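Local coordinates for VC0179-like protein (Escherichia coli, PDB 4XJ6) that probably joins GTP and ATP into a cyclic dinucleotide, as a magnesium-dependent bacterial homologue of cyclic GMP-AMP synthase, at residues A[272-277]-A[306-311]; A[279-284]-A[320-325]; A[371-376]-A[391-396]. One frame throughout, in Å; residues are numbered along the deposited sequence.

In the fold
All three contacts lie in the helical C-terminal part of the chain, and each is held mainly by apolar contacts. Contacts 1 and 2 share helix 274-289: near its start it meets the end of helix 297-310, and further along, helix 318-335. They touch through Leu-308, which packs on Thr-321 and Ile-325. Contact 1 is buried at its two leucines, with His-274 partly exposed. Contact 2 is wholly buried, is rich in sulfur and reaches a bound nucleotide through Lys-283. Contact 3 is largely buried but has an exposed residue, Glu-391, at its margin. Phe-393 joins it to contact 2 by packing on Phe-281, whereas contact 1 stays about 8 Å from contact 3 at the nearest atoms.

Contact 1: A[272-277]-A[306-311]; sequences GGHLRS and NILDRE
A small, largely apolar contact, in which Leu-308 meets Leu-275 and His-274, joins the first turn of helix 274-289 to the last turn of helix 297-310. The leucine methyls CD1 of Leu-275 and CD1 of Leu-308 meet at 3.9 Å, and the two side chains run at a slant to each other. Leu-308 directs its CB toward the other segment. Leu-275 sets off more to the side, and its CG, anti to the backbone N (chi1 177°), carries CD1 across to its partner. The same CD1 of Leu-308 also lies 4.3 Å from CD2 of His-274, obliquely to the imidazole ring. Within the helical C-terminal domain of this cyclic GMP-AMP synthase homologue, the meeting point falls where one helix has just begun and the other is about to end. Gly-272, with positive phi, marks the break after helix 257-271, and its carbonyl O accepts a bond from Leu-275 N at 3.1 Å. That O also lies over one face of the His-274 ring, offset toward the rim. The polar end of His-274 is engaged by His-313, whose NE2 is hydrogen-bonded to NE2 of His-274, while Leu-308 touches His-313 as well. Leu-275 is further enclosed by Ser-267 and Cys-268 of helix 257-271 and by Val-304 and Val-305 of helix 297-310.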
loop_
_atom_site.group_PDB
_atom_site.type_symbol
_atom_site.label_atom_id
_atom_site.label_comp_id
_atom_site.label_asym_id
_atom_site.label_seq_id
_atom_site.Cartn_x
_atom_site.Cartn_y
_atom_site.Cartn_z
ATOM N N GLY A 272 -10.685 -19.830 1.202
ATOM C CA GLY A 272 -10.837 -20.044 2.628
ATOM C C GLY A 272 -10.100 -18.995 3.435
ATOM O O GLY A 272 -9.242 -18.285 2.914
ATOM N N GLY A 273 -10.433 -18.906 4.718
ATOM C CA GLY A 273 -9.851 -17.903 5.589
ATOM C C GLY A 273 -8.347 -18.019 5.756
ATOM O O GLY A 273 -7.685 -17.052 6.131
ATOM N N HIS A 274 -7.805 -19.200 5.468
ATOM C CA HIS A 274 -6.373 -19.447 5.628
ATOM C C HIS A 274 -5.545 -18.690 4.592
ATOM O O HIS A 274 -4.319 -18.629 4.693
ATOM C CB HIS A 274 -6.072 -20.947 5.537
ATOM C CG HIS A 274 -6.485 -21.570 4.240
ATOM N ND1 HIS A 274 -7.766 -22.023 4.006
ATOM C CD2 HIS A 274 -5.787 -21.818 3.105
ATOM C CE1 HIS A 274 -7.840 -22.521 2.785
ATOM N NE2 HIS A 274 -6.653 -22.408 2.217
ATOM N N LEU A 275 -6.219 -18.117 3.599
ATOM C CA LEU A 275 -5.550 -17.343 2.560
ATOM C C LEU A 275 -4.877 -16.103 3.136
ATOM O O LEU A 275 -3.764 -15.754 2.745
ATOM C CB LEU A 275 -6.537 -16.931 1.471
ATOM C CG LEU A 275 -5.945 -16.045 0.374
ATOM C CD1 LEU A 275 -4.842 -16.791 -0.358
ATOM C CD2 LEU A 275 -7.019 -15.581 -0.593
ATOM N N ARG A 276 -5.560 -15.431 4.056
ATOM C CA ARG A 276 -4.987 -14.263 4.712
ATOM C C ARG A 276 -3.773 -14.658 5.540
ATOM O O ARG A 276 -2.776 -13.937 5.576
ATOM C CB ARG A 276 -6.024 -13.567 5.592
ATOM C CG ARG A 276 -6.957 -12.641 4.828
ATOM C CD ARG A 276 -7.823 -11.818 5.769
ATOM N NE ARG A 276 -8.771 -10.978 5.042
ATOM C CZ ARG A 276 -10.008 -11.349 4.730
ATOM N NH1 ARG A 276 -10.451 -12.547 5.085
ATOM N NH2 ARG A 276 -10.804 -10.524 4.065
ATOM N N SER A 277 -3.864 -15.812 6.196
ATOM C CA SER A 277 -2.770 -16.315 7.016
ATOM C C SER A 277 -1.526 -16.582 6.173
ATOM O O SER A 277 -0.443 -16.096 6.490
ATOM C CB SER A 277 -3.189 -17.592 7.755
ATOM O OG SER A 277 -4.288 -17.364 8.625
ATOM N N ASN A 306 -3.269 -18.036 -6.952
ATOM C CA ASN A 306 -3.176 -18.793 -8.193
ATOM C C ASN A 306 -2.800 -20.237 -7.894
ATOM O O ASN A 306 -3.317 -21.171 -8.509
ATOM C CB ASN A 306 -2.161 -18.159 -9.148
ATOM C CG ASN A 306 -2.705 -16.920 -9.840
ATOM O OD1 ASN A 306 -3.906 -16.658 -9.806
ATOM N ND2 ASN A 306 -1.823 -16.156 -10.477
ATOM N N ILE A 307 -1.902 -20.406 -6.932
ATOM C CA ILE A 307 -1.498 -21.727 -6.473
ATOM C C ILE A 307 -2.637 -22.420 -5.738
ATOM O O ILE A 307 -2.980 -23.564 -6.038
ATOM C CB ILE A 307 -0.274 -21.646 -5.544
ATOM C CG1 ILE A 307 0.941 -21.116 -6.305
ATOM C CG2 ILE A 307 0.032 -23.007 -4.953
ATOM C CD1 ILE A 307 2.146 -20.839 -5.427
ATOM N N LEU A 308 -3.225 -21.716 -4.776
ATOM C CA LEU A 308 -4.266 -22.293 -3.934
ATOM C C LEU A 308 -5.564 -22.539 -4.697
ATOM O O LEU A 308 -6.403 -23.323 -4.260
ATOM C CB LEU A 308 -4.529 -21.391 -2.724
ATOM C CG LEU A 308 -3.370 -21.276 -1.731
ATOM C CD1 LEU A 308 -3.810 -20.539 -0.479
ATOM C CD2 LEU A 308 -2.825 -22.652 -1.383
ATOM N N ASP A 309 -5.732 -21.863 -5.829
ATOM C CA ASP A 309 -6.885 -22.110 -6.690
ATOM C C ASP A 309 -6.664 -23.361 -7.524
ATOM O O ASP A 309 -7.597 -24.120 -7.787
ATOM C CB ASP A 309 -7.157 -20.914 -7.611
ATOM C CG ASP A 309 -8.034 -19.866 -6.961
ATOM O OD1 ASP A 309 -8.926 -20.242 -6.173
ATOM O OD2 ASP A 309 -7.837 -18.667 -7.242
ATOM N N ARG A 310 -5.417 -23.575 -7.925
ATOM C CA ARG A 310 -5.071 -24.660 -8.834
ATOM C C ARG A 310 -4.823 -25.987 -8.122
ATOM O O ARG A 310 -5.188 -27.050 -8.628
ATOM C CB ARG A 310 -3.830 -24.280 -9.644
ATOM C CG ARG A 310 -3.441 -25.285 -10.715
ATOM C CD ARG A 310 -2.014 -25.057 -11.196
ATOM N NE ARG A 310 -1.760 -23.654 -11.507
ATOM C CZ ARG A 310 -0.693 -22.978 -11.095
ATOM N NH1 ARG A 310 0.232 -23.576 -10.353
ATOM N NH2 ARG A 310 -0.546 -21.701 -11.424
ATOM N N GLU A 311 -4.202 -25.921 -6.950
ATOM C CA GLU A 311 -3.746 -27.122 -6.261
ATOM C C GLU A 311 -4.617 -27.467 -5.059
ATOM O O GLU A 311 -4.950 -26.597 -4.252
ATOM C CB GLU A 311 -2.293 -26.949 -5.812
ATOM C CG GLU A 311 -1.381 -26.326 -6.863
ATOM C CD GLU A 311 -1.048 -27.274 -8.003
ATOM O OE1 GLU A 311 -1.436 -28.459 -7.936
ATOM O OE2 GLU A 311 -0.390 -26.833 -8.968
#

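Contact 2: A[279-284]-A[320-325]; sequences CRFMKA and GTMKLI. With GH3 (3'-deoxy-guanosine-5'-triphosphate), chain D.
Two methionines and a phenylalanine, rather than branched aliphatic residues alone, fill most of this helix-helix interface. Met-322 is the central element: its SD sits beside the Phe-281 ring in a Met-aromatic contact, 5.3 Å from the ring centroid and 88° off the ring normal. Sulfur thus approaches the edge of the ring, with CD2 of Phe-281 4.0 Å from SD of Met-322, and the two side chains cross at nearly a right angle. The terminal methyl of Met-322 rests against both Phe-281 and Met-282: its chain, bent at chi2 and chi3, brings CE to 3.8 Å from CB of Phe-281 and 3.7 Å from SD of Met-282. Met-282 is curled in the same sense, and the two methionines slide past each other in opposite directions. SD of Met-282 also reaches CG2 of Ile-325, at 4.1 Å, which extends the apolar patch by a further turn of helix 320-325.

Lys-283 belongs to the ligand pocket and donates from NZ to two oxygens of one of the two bound 3'-deoxy-GTP molecules: O3G of the gamma phosphate at 3.1 Å and the bridging O3B at 3.2 Å. Thr-117 O is another partner of this NZ. The ammonium would be expected to offset some of the negative charge of the triphosphate.

The segment axes approach to 11.4 Å and cross at -56°. Phe-281 stacks on Tyr-9 and packs against helix 16-20, while Cys-279 and Ile-325 both touch helix 297-310, so the pair is packed against both helix 297-310 and N-terminal elements, with one helix extending to the nucleotide-binding cleft.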
loop_
_atom_site.group_PDB
_atom_site.type_symbol
_atom_site.label_atom_id
_atom_site.label_comp_id
_atom_site.label_asym_id
_atom_site.label_seq_id
_atom_site.Cartn_x
_atom_site.Cartn_y
_atom_site.Cartn_z
ATOM N N CYS A 279 -0.862 -15.491 3.247
ATOM C CA CYS A 279 -0.422 -14.254 2.606
ATOM C C CYS A 279 0.368 -13.412 3.599
ATOM O O CYS A 279 1.375 -12.802 3.244
ATOM C CB CYS A 279 -1.611 -13.460 2.059
ATOM S SG CYS A 279 -2.271 -14.078 0.491
ATOM N N ARG A 280 -0.099 -13.389 4.844
ATOM C CA ARG A 280 0.615 -12.724 5.929
ATOM C C ARG A 280 1.999 -13.334 6.115
ATOM O O ARG A 280 2.993 -12.620 6.259
ATOM C CB ARG A 280 -0.164 -12.825 7.242
ATOM C CG ARG A 280 -1.313 -11.842 7.393
ATOM C CD ARG A 280 -1.958 -11.997 8.762
ATOM N NE ARG A 280 -2.990 -10.995 9.005
ATOM C CZ ARG A 280 -2.742 -9.759 9.423
ATOM N NH1 ARG A 280 -1.494 -9.367 9.637
ATOM N NH2 ARG A 280 -3.743 -8.911 9.621
ATOM N N PHE A 281 2.049 -14.662 6.110
ATOM C CA PHE A 281 3.292 -15.398 6.326
ATOM C C PHE A 281 4.303 -15.153 5.207
ATOM O O PHE A 281 5.499 -15.010 5.458
ATOM C CB PHE A 281 2.999 -16.895 6.457
ATOM C CG PHE A 281 2.137 -17.243 7.640
ATOM C CD1 PHE A 281 2.041 -16.383 8.721
ATOM C CD2 PHE A 281 1.422 -18.430 7.672
ATOM C CE1 PHE A 281 1.252 -16.701 9.809
ATOM C CE2 PHE A 281 0.629 -18.752 8.758
ATOM C CZ PHE A 281 0.544 -17.883 9.830
ATOM N N MET A 282 3.816 -15.105 3.971
ATOM C CA MET A 282 4.680 -14.863 2.820
ATOM C C MET A 282 5.224 -13.439 2.845
ATOM O O MET A 282 6.378 -13.197 2.480
ATOM C CB MET A 282 3.930 -15.119 1.513
ATOM C CG MET A 282 3.710 -16.596 1.204
ATOM S SD MET A 282 5.212 -17.586 1.370
ATOM C CE MET A 282 6.341 -16.708 0.292
ATOM N N LYS A 283 4.390 -12.500 3.280
ATOM C CA LYS A 283 4.813 -11.112 3.409
ATOM C C LYS A 283 5.827 -10.973 4.536
ATOM O O LYS A 283 6.755 -10.169 4.450
ATOM C CB LYS A 283 3.611 -10.202 3.656
ATOM C CG LYS A 283 2.689 -10.063 2.455
ATOM C CD LYS A 283 1.381 -9.383 2.824
ATOM C CE LYS A 283 1.598 -7.947 3.278
ATOM N NZ LYS A 283 0.303 -7.256 3.546
ATOM N N ALA A 284 5.639 -11.760 5.591
ATOM C CA ALA A 284 6.592 -11.812 6.694
ATOM C C ALA A 284 7.927 -12.359 6.204
ATOM O O ALA A 284 8.985 -11.856 6.572
ATOM C CB ALA A 284 6.049 -12.659 7.831
ATOM N N GLY A 320 1.710 -28.013 5.841
ATOM C CA GLY A 320 1.695 -28.573 4.504
ATOM C C GLY A 320 1.387 -27.531 3.445
ATOM O O GLY A 320 2.008 -27.516 2.383
ATOM N N THR A 321 0.428 -26.657 3.736
ATOM C CA THR A 321 0.027 -25.614 2.795
ATOM C C THR A 321 1.164 -24.644 2.475
ATOM O O THR A 321 1.376 -24.291 1.313
ATOM C CB THR A 321 -1.178 -24.818 3.331
ATOM O OG1 THR A 321 -2.315 -25.687 3.424
ATOM C CG2 THR A 321 -1.512 -23.653 2.412
ATOM N N MET A 322 1.895 -24.219 3.502
ATOM C CA MET A 322 3.033 -23.324 3.308
ATOM C C MET A 322 4.140 -24.011 2.516
ATOM O O MET A 322 4.836 -23.376 1.725
ATOM C CB MET A 322 3.579 -22.832 4.651
ATOM C CG MET A 322 2.722 -21.765 5.321
ATOM S SD MET A 322 2.497 -20.297 4.293
ATOM C CE MET A 322 4.180 -19.707 4.177
ATOM N N LYS A 323 4.294 -25.313 2.735
ATOM C CA LYS A 323 5.268 -26.109 1.995
ATOM C C LYS A 323 4.866 -26.211 0.528
ATOM O O LYS A 323 5.714 -26.150 -0.363
ATOM C CB LYS A 323 5.405 -27.501 2.610
ATOM C CG LYS A 323 6.264 -27.543 3.864
ATOM C CD LYS A 323 6.101 -28.862 4.594
ATOM C CE LYS A 323 6.394 -30.043 3.683
ATOM N NZ LYS A 323 6.063 -31.337 4.341
ATOM N N LEU A 324 3.568 -26.361 0.286
ATOM C CA LEU A 324 3.034 -26.389 -1.071
ATOM C C LEU A 324 3.300 -25.067 -1.780
ATOM O O LEU A 324 3.749 -25.037 -2.927
ATOM C CB LEU A 324 1.533 -26.678 -1.048
ATOM C CG LEU A 324 0.782 -26.485 -2.365
ATOM C CD1 LEU A 324 1.267 -27.476 -3.414
ATOM C CD2 LEU A 324 -0.724 -26.605 -2.155
ATOM N N ILE A 325 3.015 -23.975 -1.080
ATOM C CA ILE A 325 3.209 -22.633 -1.614
ATOM C C ILE A 325 4.677 -22.352 -1.924
ATOM O O ILE A 325 5.004 -21.851 -3.000
ATOM C CB ILE A 325 2.674 -21.575 -0.632
ATOM C CG1 ILE A 325 1.147 -21.619 -0.596
ATOM C CG2 ILE A 325 3.148 -20.178 -1.014
ATOM C CD1 ILE A 325 0.547 -20.720 0.451
HETATM P PG GH3 D . 1.493 -4.070 2.538
HETATM O O1G GH3 D . 2.857 -4.649 2.252
HETATM O O2G GH3 D . 1.485 -2.581 2.298
HETATM O O3G GH3 D . 1.132 -4.328 3.979
HETATM O O3B GH3 D . 0.440 -4.805 1.565
HETATM P PB GH3 D . -0.566 -3.994 0.598
HETATM O O1B GH3 D . -1.753 -4.865 0.271
HETATM O O2B GH3 D . -1.065 -2.723 1.237
HETATM O O3A GH3 D . 0.285 -3.719 -0.745
HETATM P PA GH3 D . 0.737 -2.248 -1.215
HETATM O O1A GH3 D . 2.011 -2.361 -2.021
HETATM O O2A GH3 D . 0.919 -1.313 -0.046
HETATM O "O5'" GH3 D . -0.450 -1.697 -2.152
HETATM C "C5'" GH3 D . -1.636 -1.173 -1.600
HETATM C "C4'" GH3 D . -2.707 -1.114 -2.680
HETATM O "O4'" GH3 D . -2.186 -0.467 -3.821
HETATM C "C3'" GH3 D . -3.182 -2.482 -3.138
HETATM C "C2'" GH3 D . -3.500 -2.264 -4.601
HETATM O "O2'" GH3 D . -4.870 -1.979 -4.757
HETATM C "C1'" GH3 D . -2.678 -1.053 -5.010
HETATM N N9 GH3 D . -1.528 -1.507 -5.802
HETATM C C8 GH3 D . -0.237 -1.589 -5.349
HETATM N N7 GH3 D . 0.550 -2.041 -6.354
HETATM C C5 GH3 D . -0.228 -2.238 -7.446
HETATM C C6 GH3 D . 0.057 -2.683 -8.730
HETATM O O6 GH3 D . 1.210 -2.980 -9.036
HETATM N N1 GH3 D . -0.956 -2.789 -9.657
HETATM C C2 GH3 D . -2.247 -2.455 -9.312
HETATM N N2 GH3 D . -3.223 -2.558 -10.213
HETATM N N3 GH3 D . -2.524 -2.013 -8.034
HETATM C C4 GH3 D . -1.536 -1.906 -7.114
#

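Contact 3: A[371-376]-A[391-396]; sequences GILLAA and EAFGKR
The backbones of helix 371-376 and of the weakly bonded helical turn at 391-393 come close, with the CA atoms of Ile-372 and Ala-392 only 6.6 Å apart. That separation suits the small side chain of Ala-392, whose CB points toward the helix and meets CG2 of Ile-372 at 3.7 Å. In Ile-372 this methyl lies anti to the backbone N, while the CG1 branch ends in CD1 near the carbonyl O of Glu-391, at 4.4 Å. One residue on, Leu-373 and Phe-393 cross at about a right angle. CD2 of Leu-373 approaches the ring obliquely, 3.9 Å from CE2 of Phe-393 and slightly farther from CZ. CB of Ala-392 lies above one face of the same ring, offset toward the rim, so the alanine methyl packs on both the isoleucine and its own neighbour.

The contact joins two consecutive helices, 357-377 and 382-393, at the last turn of the second, and Gly-394 then takes a positive phi as the chain leaves the helix. Phe-393 also packs on Phe-281 and Trp-285 of helix 274-289 and on Met-322 of helix 318-335, while Leu-373 reaches Ala-326. Gln-289 NE2 is hydrogen-bonded to the carbonyl oxygens of both Glu-391 and Ala-392, where the helix is kinked and the N atoms of these two residues lack bonds to the preceding turn. The side-chain contacts that join the two segments are apolar, which implies that their association rests on the fit of methyls and an aromatic ring, with polar bonding supplied by residues around them.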
loop_
_atom_site.group_PDB
_atom_site.type_symbol
_atom_site.label_atom_id
_atom_site.label_comp_id
_atom_site.label_asym_id
_atom_site.label_seq_id
_atom_site.Cartn_x
_atom_site.Cartn_y
_atom_site.Cartn_z
ATOM N N GLY A 371 13.438 -25.141 0.860
ATOM C CA GLY A 371 14.487 -25.898 1.517
ATOM C C GLY A 371 14.542 -25.639 3.006
ATOM O O GLY A 371 14.828 -26.536 3.796
ATOM N N ILE A 372 14.263 -24.398 3.385
ATOM C CA ILE A 372 14.271 -23.996 4.783
ATOM C C ILE A 372 13.148 -24.680 5.566
ATOM O O ILE A 372 13.360 -25.180 6.671
ATOM C CB ILE A 372 14.140 -22.466 4.915
ATOM C CG1 ILE A 372 15.407 -21.780 4.399
ATOM C CG2 ILE A 372 13.842 -22.075 6.354
ATOM C CD1 ILE A 372 15.282 -20.278 4.291
ATOM N N LEU A 373 11.958 -24.714 4.972
ATOM C CA LEU A 373 10.785 -25.301 5.614
ATOM C C LEU A 373 10.925 -26.809 5.819
ATOM O O LEU A 373 10.323 -27.379 6.732
ATOM C CB LEU A 373 9.527 -25.010 4.793
ATOM C CG LEU A 373 9.149 -23.536 4.634
ATOM C CD1 LEU A 373 7.828 -23.404 3.896
ATOM C CD2 LEU A 373 9.085 -22.843 5.990
ATOM N N LEU A 374 11.716 -27.452 4.965
ATOM C CA LEU A 374 11.901 -28.896 5.039
ATOM C C LEU A 374 13.043 -29.281 5.972
ATOM O O LEU A 374 13.001 -30.334 6.608
ATOM C CB LEU A 374 12.153 -29.467 3.648
ATOM C CG LEU A 374 10.910 -29.615 2.774
ATOM C CD1 LEU A 374 11.325 -29.672 1.330
ATOM C CD2 LEU A 374 10.139 -30.867 3.162
ATOM N N ALA A 375 14.062 -28.430 6.041
ATOM C CA ALA A 375 15.179 -28.650 6.951
ATOM C C ALA A 375 14.696 -28.503 8.385
ATOM O O ALA A 375 15.085 -29.264 9.270
ATOM C CB ALA A 375 16.312 -27.675 6.657
ATOM N N ALA A 376 13.835 -27.512 8.595
ATOM C CA ALA A 376 13.207 -27.281 9.889
ATOM C C ALA A 376 12.377 -28.492 10.296
ATOM O O ALA A 376 12.482 -28.985 11.420
ATOM C CB ALA A 376 12.339 -26.033 9.843
ATOM N N GLU A 391 14.713 -18.717 9.961
ATOM C CA GLU A 391 15.581 -18.157 8.935
ATOM C C GLU A 391 14.724 -17.676 7.775
ATOM O O GLU A 391 15.146 -16.842 6.976
ATOM C CB GLU A 391 16.606 -19.183 8.455
ATOM C CG GLU A 391 17.627 -19.577 9.508
ATOM C CD GLU A 391 18.588 -20.637 9.017
ATOM O OE1 GLU A 391 18.798 -20.723 7.790
ATOM O OE2 GLU A 391 19.126 -21.391 9.856
ATOM N N ALA A 392 13.509 -18.210 7.702
ATOM C CA ALA A 392 12.570 -17.855 6.649
ATOM C C ALA A 392 11.698 -16.667 7.048
ATOM O O ALA A 392 11.528 -15.725 6.273
ATOM C CB ALA A 392 11.703 -19.051 6.301
ATOM N N PHE A 393 11.154 -16.712 8.260
ATOM C CA PHE A 393 10.198 -15.702 8.704
ATOM C C PHE A 393 10.797 -14.712 9.700
ATOM O O PHE A 393 10.105 -13.814 10.180
ATOM C CB PHE A 393 8.971 -16.376 9.327
ATOM C CG PHE A 393 8.322 -17.398 8.436
ATOM C CD1 PHE A 393 7.542 -17.001 7.363
ATOM C CD2 PHE A 393 8.484 -18.752 8.676
ATOM C CE1 PHE A 393 6.942 -17.932 6.543
ATOM C CE2 PHE A 393 7.885 -19.689 7.857
ATOM C CZ PHE A 393 7.112 -19.278 6.790
ATOM N N GLY A 394 12.080 -14.878 10.009
ATOM C CA GLY A 394 12.738 -14.023 10.978
ATOM C C GLY A 394 12.468 -14.496 12.392
ATOM O O GLY A 394 11.530 -15.257 12.632
ATOM N N LYS A 395 13.296 -14.051 13.332
ATOM C CA LYS A 395 13.105 -14.392 14.736
ATOM C C LYS A 395 11.953 -13.586 15.323
ATOM O O LYS A 395 12.143 -12.471 15.805
ATOM C CB LYS A 395 14.390 -14.149 15.533
ATOM C CG LYS A 395 14.276 -14.474 17.016
ATOM C CD LYS A 395 15.515 -14.033 17.775
ATOM C CE LYS A 395 15.287 -14.077 19.278
ATOM N NZ LYS A 395 16.449 -13.537 20.036
ATOM N N ARG A 396 10.755 -14.153 15.260
ATOM C CA ARG A 396 9.567 -13.515 15.811
ATOM C C ARG A 396 8.933 -14.438 16.837
ATOM O O ARG A 396 8.704 -14.058 17.985
ATOM C CB ARG A 396 8.563 -13.178 14.706
ATOM C CG ARG A 396 9.132 -12.389 13.543
ATOM C CD ARG A 396 8.167 -11.302 13.117
ATOM N NE ARG A 396 8.289 -10.987 11.698
ATOM C CZ ARG A 396 7.680 -9.970 11.103
ATOM N NH1 ARG A 396 6.907 -9.156 11.804
ATOM N NH2 ARG A 396 7.850 -9.765 9.805
#